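Local coordinates for DNA repair and recombination protein radB (Thermococcus kodakarensis, PDB 2CVH) that probably takes part in DNA repair and homologous recombination, as a RecA-like, ATP-binding protein that binds DNA but does not promote strand exchange, at residues Q24-Y29 with I179-K184; S31-L36 with I152-F157. One frame throughout, in Å; residues are numbered along the deposited sequence.

Contact 1 (Q24-Y29 with I179-K184); sequences QVYGPY and ILRLDK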
loop_
_atom_site.group_PDB
_atom_site.type_symbol
_atom_site.label_atom_id
_atom_site.label_comp_id
_atom_site.label_asym_id
_atom_site.label_seq_id
_atom_site.Cartn_x
_atom_site.Cartn_y
_atom_site.Cartn_z
ATOM N N GLN A 24 -1.439 4.664 -4.176
ATOM C CA GLN A 24 -0.685 3.531 -4.696
ATOM C C GLN A 24 0.729 3.690 -4.136
ATOM O O GLN A 24 1.236 4.814 -3.998
ATOM C CB GLN A 24 -0.617 3.546 -6.229
ATOM C CG GLN A 24 0.411 2.565 -6.787
ATOM C CD GLN A 24 0.530 2.562 -8.302
ATOM O OE1 GLN A 24 0.740 1.518 -8.908
ATOM N NE2 GLN A 24 0.400 3.712 -8.911
ATOM N N VAL A 25 1.318 2.593 -3.697
ATOM C CA VAL A 25 2.689 2.622 -3.205
ATOM C C VAL A 25 3.294 1.508 -4.005
ATOM O O VAL A 25 2.867 0.379 -3.889
ATOM C CB VAL A 25 2.835 2.327 -1.692
ATOM C CG1 VAL A 25 4.323 2.344 -1.307
ATOM C CG2 VAL A 25 2.119 3.381 -0.879
ATOM N N TYR A 26 4.210 1.834 -4.904
ATOM C CA TYR A 26 4.802 0.795 -5.715
ATOM C C TYR A 26 6.343 0.837 -5.726
ATOM O O TYR A 26 6.962 1.871 -5.463
ATOM C CB TYR A 26 4.198 0.835 -7.128
ATOM C CG TYR A 26 4.709 1.965 -7.998
ATOM C CD1 TYR A 26 4.156 3.237 -7.926
ATOM C CD2 TYR A 26 5.785 1.758 -8.858
ATOM C CE1 TYR A 26 4.662 4.275 -8.675
ATOM C CE2 TYR A 26 6.301 2.781 -9.614
ATOM C CZ TYR A 26 5.739 4.035 -9.516
ATOM O OH TYR A 26 6.284 5.043 -10.252
ATOM N N GLY A 27 6.943 -0.299 -6.055
ATOM C CA GLY A 27 8.387 -0.416 -6.089
ATOM C C GLY A 27 8.749 -1.887 -6.100
ATOM O O GLY A 27 7.855 -2.732 -6.062
ATOM N N PRO A 28 10.046 -2.234 -6.173
ATOM C CA PRO A 28 10.517 -3.624 -6.190
ATOM C C PRO A 28 10.434 -4.286 -4.809
ATOM O O PRO A 28 10.080 -3.638 -3.815
ATOM C CB PRO A 28 11.963 -3.476 -6.652
ATOM C CG PRO A 28 12.377 -2.204 -6.016
ATOM C CD PRO A 28 11.178 -1.290 -6.218
ATOM N N TYR A 29 10.734 -5.576 -4.739
ATOM C CA TYR A 29 10.681 -6.254 -3.448
ATOM C C TYR A 29 11.747 -5.665 -2.548
ATOM O O TYR A 29 12.770 -5.188 -3.027
ATOM C CB TYR A 29 10.848 -7.762 -3.614
ATOM C CG TYR A 29 9.685 -8.353 -4.364
ATOM C CD1 TYR A 29 9.752 -8.553 -5.742
ATOM C CD2 TYR A 29 8.495 -8.675 -3.707
ATOM C CE1 TYR A 29 8.667 -9.063 -6.453
ATOM C CE2 TYR A 29 7.404 -9.183 -4.409
ATOM C CZ TYR A 29 7.497 -9.375 -5.781
ATOM O OH TYR A 29 6.435 -9.892 -6.486
ATOM N N ILE A 179 0.200 8.810 -5.288
ATOM C CA ILE A 179 1.082 7.762 -5.770
ATOM C C ILE A 179 2.485 8.001 -5.239
ATOM O O ILE A 179 3.046 9.097 -5.391
ATOM C CB ILE A 179 1.129 7.713 -7.327
ATOM C CG1 ILE A 179 -0.285 7.529 -7.903
ATOM C CG2 ILE A 179 2.036 6.576 -7.802
ATOM C CD1 ILE A 179 -0.323 7.139 -9.374
ATOM N N LEU A 180 3.028 6.982 -4.586
ATOM C CA LEU A 180 4.369 7.034 -4.034
ATOM C C LEU A 180 5.212 5.935 -4.679
ATOM O O LEU A 180 4.800 4.760 -4.738
ATOM C CB LEU A 180 4.331 6.786 -2.531
ATOM C CG LEU A 180 4.302 7.896 -1.499
ATOM C CD1 LEU A 180 4.248 7.239 -0.123
ATOM C CD2 LEU A 180 5.531 8.756 -1.619
ATOM N N ARG A 181 6.394 6.310 -5.167
ATOM C CA ARG A 181 7.299 5.333 -5.774
ATOM C C ARG A 181 8.419 5.136 -4.750
ATOM O O ARG A 181 8.910 6.117 -4.168
ATOM C CB ARG A 181 7.896 5.863 -7.081
ATOM C CG ARG A 181 8.709 4.821 -7.839
ATOM C CD ARG A 181 9.435 5.409 -9.063
ATOM N NE ARG A 181 10.639 6.154 -8.699
ATOM C CZ ARG A 181 10.939 7.380 -9.130
ATOM N NH1 ARG A 181 10.117 8.023 -9.954
ATOM N NH2 ARG A 181 12.076 7.967 -8.753
ATOM N N LEU A 182 8.778 3.889 -4.466
ATOM C CA LEU A 182 9.844 3.666 -3.513
ATOM C C LEU A 182 11.033 3.093 -4.270
ATOM O O LEU A 182 10.887 2.155 -5.054
ATOM C CB LEU A 182 9.400 2.703 -2.413
ATOM C CG LEU A 182 8.102 2.943 -1.650
ATOM C CD1 LEU A 182 8.074 1.953 -0.512
ATOM C CD2 LEU A 182 7.992 4.348 -1.104
ATOM N N ASP A 183 12.195 3.704 -4.097
ATOM C CA ASP A 183 13.386 3.208 -4.774
ATOM C C ASP A 183 14.438 2.848 -3.755
ATOM O O ASP A 183 14.491 3.450 -2.665
ATOM C CB ASP A 183 13.976 4.282 -5.694
ATOM C CG ASP A 183 13.043 4.671 -6.812
ATOM O OD1 ASP A 183 12.454 3.784 -7.470
ATOM O OD2 ASP A 183 12.901 5.885 -7.018
ATOM N N LYS A 184 15.330 1.939 -4.151
ATOM C CA LYS A 184 16.432 1.506 -3.284
ATOM C C LYS A 184 17.704 2.309 -3.515
ATOM O O LYS A 184 18.093 2.503 -4.663
ATOM C CB LYS A 184 16.788 0.057 -3.575
ATOM C CG LYS A 184 15.708 -0.922 -3.344
ATOM C CD LYS A 184 16.196 -2.292 -3.696
ATOM C CE LYS A 184 15.152 -3.325 -3.368
ATOM N NZ LYS A 184 15.524 -4.677 -3.862
#

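Contact 2 (S31-L36 with I152-F157); sequences SGKTTL and INQVHF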
loop_
_atom_site.group_PDB
_atom_site.type_symbol
_atom_site.label_atom_id
_atom_site.label_comp_id
_atom_site.label_asym_id
_atom_site.label_seq_id
_atom_site.Cartn_x
_atom_site.Cartn_y
_atom_site.Cartn_z
ATOM N N SER A 31 11.702 -2.946 -1.323
ATOM C CA SER A 31 11.743 -1.496 -1.563
ATOM C C SER A 31 11.208 -0.845 -0.303
ATOM O O SER A 31 11.445 0.342 -0.061
ATOM C CB SER A 31 10.870 -1.095 -2.763
ATOM O OG SER A 31 9.480 -1.388 -2.561
ATOM N N GLY A 32 10.446 -1.622 0.480
ATOM C CA GLY A 32 9.893 -1.117 1.723
ATOM C C GLY A 32 8.402 -0.828 1.670
ATOM O O GLY A 32 7.855 -0.277 2.628
ATOM N N LYS A 33 7.731 -1.188 0.575
ATOM C CA LYS A 33 6.297 -0.923 0.446
ATOM C C LYS A 33 5.447 -1.698 1.463
ATOM O O LYS A 33 4.601 -1.111 2.149
ATOM C CB LYS A 33 5.821 -1.119 -0.985
ATOM C CG LYS A 33 6.077 -2.450 -1.588
ATOM C CD LYS A 33 5.760 -2.399 -3.077
ATOM C CE LYS A 33 5.585 -3.787 -3.654
ATOM N NZ LYS A 33 6.832 -4.576 -3.753
ATOM N N THR A 34 5.726 -2.990 1.612
ATOM C CA THR A 34 5.037 -3.825 2.590
ATOM C C THR A 34 5.354 -3.378 4.039
ATOM O O THR A 34 4.458 -3.258 4.891
ATOM C CB THR A 34 5.427 -5.296 2.391
ATOM O OG1 THR A 34 5.184 -5.656 1.017
ATOM C CG2 THR A 34 4.597 -6.205 3.328
ATOM N N THR A 35 6.617 -3.078 4.309
ATOM C CA THR A 35 6.970 -2.631 5.645
ATOM C C THR A 35 6.245 -1.331 5.948
ATOM O O THR A 35 5.797 -1.117 7.067
ATOM C CB THR A 35 8.515 -2.460 5.821
ATOM O OG1 THR A 35 9.165 -3.665 5.408
ATOM C CG2 THR A 35 8.891 -2.194 7.292
ATOM N N LEU A 36 6.109 -0.468 4.945
ATOM C CA LEU A 36 5.427 0.813 5.129
ATOM C C LEU A 36 3.965 0.516 5.499
ATOM O O LEU A 36 3.405 1.109 6.433
ATOM C CB LEU A 36 5.471 1.625 3.829
ATOM C CG LEU A 36 5.557 3.156 3.853
ATOM C CD1 LEU A 36 4.877 3.690 2.587
ATOM C CD2 LEU A 36 4.933 3.772 5.100
ATOM N N ILE A 152 -0.690 -1.659 -3.017
ATOM C CA ILE A 152 0.698 -1.976 -3.245
ATOM C C ILE A 152 0.858 -2.712 -4.565
ATOM O O ILE A 152 0.051 -3.563 -4.897
ATOM C CB ILE A 152 1.248 -2.790 -2.052
ATOM C CG1 ILE A 152 1.451 -1.863 -0.858
ATOM C CG2 ILE A 152 2.534 -3.531 -2.419
ATOM C CD1 ILE A 152 1.714 -2.600 0.454
ATOM N N ASN A 153 1.854 -2.321 -5.357
ATOM C CA ASN A 153 2.109 -2.974 -6.637
ATOM C C ASN A 153 3.615 -2.969 -6.872
ATOM O O ASN A 153 4.349 -2.246 -6.202
ATOM C CB ASN A 153 1.451 -2.189 -7.785
ATOM C CG ASN A 153 -0.009 -1.879 -7.530
ATOM O OD1 ASN A 153 -0.878 -2.713 -7.765
ATOM N ND2 ASN A 153 -0.288 -0.673 -7.042
ATOM N N GLN A 154 4.072 -3.753 -7.838
ATOM C CA GLN A 154 5.486 -3.770 -8.192
ATOM C C GLN A 154 5.744 -2.672 -9.250
ATOM O O GLN A 154 4.855 -2.311 -10.037
ATOM C CB GLN A 154 5.885 -5.134 -8.750
ATOM C CG GLN A 154 5.718 -6.280 -7.774
ATOM C CD GLN A 154 6.560 -6.107 -6.527
ATOM O OE1 GLN A 154 6.060 -6.232 -5.411
ATOM N NE2 GLN A 154 7.847 -5.837 -6.707
ATOM N N VAL A 155 6.968 -2.162 -9.274
ATOM C CA VAL A 155 7.372 -1.100 -10.205
ATOM C C VAL A 155 7.535 -1.542 -11.687
ATOM O O VAL A 155 7.430 -2.729 -12.001
ATOM C CB VAL A 155 8.713 -0.468 -9.703
ATOM C CG1 VAL A 155 9.863 -1.482 -9.825
ATOM C CG2 VAL A 155 9.023 0.837 -10.436
ATOM N N HIS A 156 7.715 -0.558 -12.579
ATOM C CA HIS A 156 7.974 -0.751 -14.022
ATOM C C HIS A 156 7.068 -1.599 -14.927
ATOM O O HIS A 156 7.418 -2.742 -15.247
ATOM C CB HIS A 156 9.412 -1.246 -14.231
ATOM C CG HIS A 156 10.463 -0.290 -13.765
ATOM N ND1 HIS A 156 10.567 0.998 -14.248
ATOM C CD2 HIS A 156 11.475 -0.443 -12.878
ATOM C CE1 HIS A 156 11.600 1.596 -13.679
ATOM N NE2 HIS A 156 12.168 0.743 -12.845
ATOM N N PHE A 157 5.990 -1.008 -15.445
ATOM C CA PHE A 157 5.086 -1.735 -16.347
ATOM C C PHE A 157 3.926 -0.914 -16.919
ATOM O O PHE A 157 3.812 -0.750 -18.135
ATOM C CB PHE A 157 4.528 -2.994 -15.664
ATOM C CG PHE A 157 3.747 -3.896 -16.586
ATOM C CD1 PHE A 157 2.363 -3.776 -16.694
ATOM C CD2 PHE A 157 4.395 -4.868 -17.343
ATOM C CE1 PHE A 157 1.630 -4.612 -17.542
ATOM C CE2 PHE A 157 3.673 -5.713 -18.197
ATOM C CZ PHE A 157 2.286 -5.583 -18.295
#

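Contact 1 (Q24-Y29 with I179-K184)
Q24, V25 and Y26 run parallel to I179, L180 and R181 as neighbouring strands, which shows how a parallel ladder can be tight at one end and fray at the other. Three backbone bonds carry it: L180 N to Q24 O (2.9 Å), Y26 N to L180 O (3.0 Å) and L182 N to Y26 O (2.9 Å). On the face shared by Q24, Y26, I179 and R181, the phenol does most of the work. Its chi1 of 75° swings CG toward strand 178-184, where I179 CG2 meets the ring edge in plane, 3.6 Å from Y26 CE1. R181 CA lies over one ring face, toward the rim, while R181 CG is 3.5 Å from Y26 CZ. Beyond the ring, Y26 OH and R181 NH1 both bind E196, and R181 NE and NH2 grip D183 OD2 side-on. On the other face V25 CG1 packs against L182 CG at 3.8 Å.

Past Y26 the ladder gives way to a sparser, more exposed end. P28 CD rests 3.6 Å from L182 O, and the extended K184 chain slides past the proline ring in the opposite direction to give Y29 O a weak hydrogen bond from NZ (2.9 Å), though K184 also touches a crystal neighbour and its pose needs caution. A central strand that runs straight into the predicted ATP-binding P-loop is characteristic of P-loop NTPases, the RecA-like proteins among them.

Contact 2 (S31-L36 with I152-F157)
The Walker A lysine is the subject here: K33 belongs to the predicted ATP-binding P-loop, at the first turn of the helix that follows the loop, and it reaches across to the end of a neighbouring strand, I152-N153, and the residue after it, Q154. G32 occupies the N-cap position, and its carbonyl oxygen accepts the backbone N-H of L36.

The K33 side chain spans the gap in two stages, apolar and then polar. Its aliphatic part passes over I152, whose CG2 lies 3.5 Å from K33 CD, a tight pair, and 3.3 Å from K33 CE. The two side chains cross obliquely. K33 CE also comes within 3.2 Å of N153 O. The chain then bends at its last torsion (chi4 -71°), which sets NZ beside the Q154 amide. The K33 NZ to Q154 OE1 bond is very short, at 2.5 Å, and its exact length is best treated with caution. Q154 leaves the backbone pointing away from the helix, but a bend at chi2 (-60°) turns its CD back toward the lysine, and the two side chains cross at about a right angle. The ammonium has further acceptors in the loop: G27 O, and weakly P28 O, while Y29 makes a cation-pi contact with K33.

A smaller apolar touch joins I152 CD1 to T34 CA at 4.1 Å. T34 touches D112, and K33 packs on V25 and L182, so the start of helix 33-44 lies over strands 106-112, 149-153, 22-26 and 178-184.

How the contacts relate
Both contacts converge on strand 22-26 and the P-loop that follows it, with centres about 4 Å apart. Contact 1 is the more buried and extensive, a sheet pairing of strands 22-26 and 178-184 whose strength lies in repeated backbone bonds and side chains on both faces. Contact 2 is smaller and partly buried, joining helix 33-44 to strand 149-153, on the other side of strand 22-26, mainly through one lysine side chain. They meet directly in the sheet, where V25 O probably accepts from N153 N, and again at the loop they share. Regular backbone pairing thus gives way to side-chain chemistry at the predicted nucleotide site.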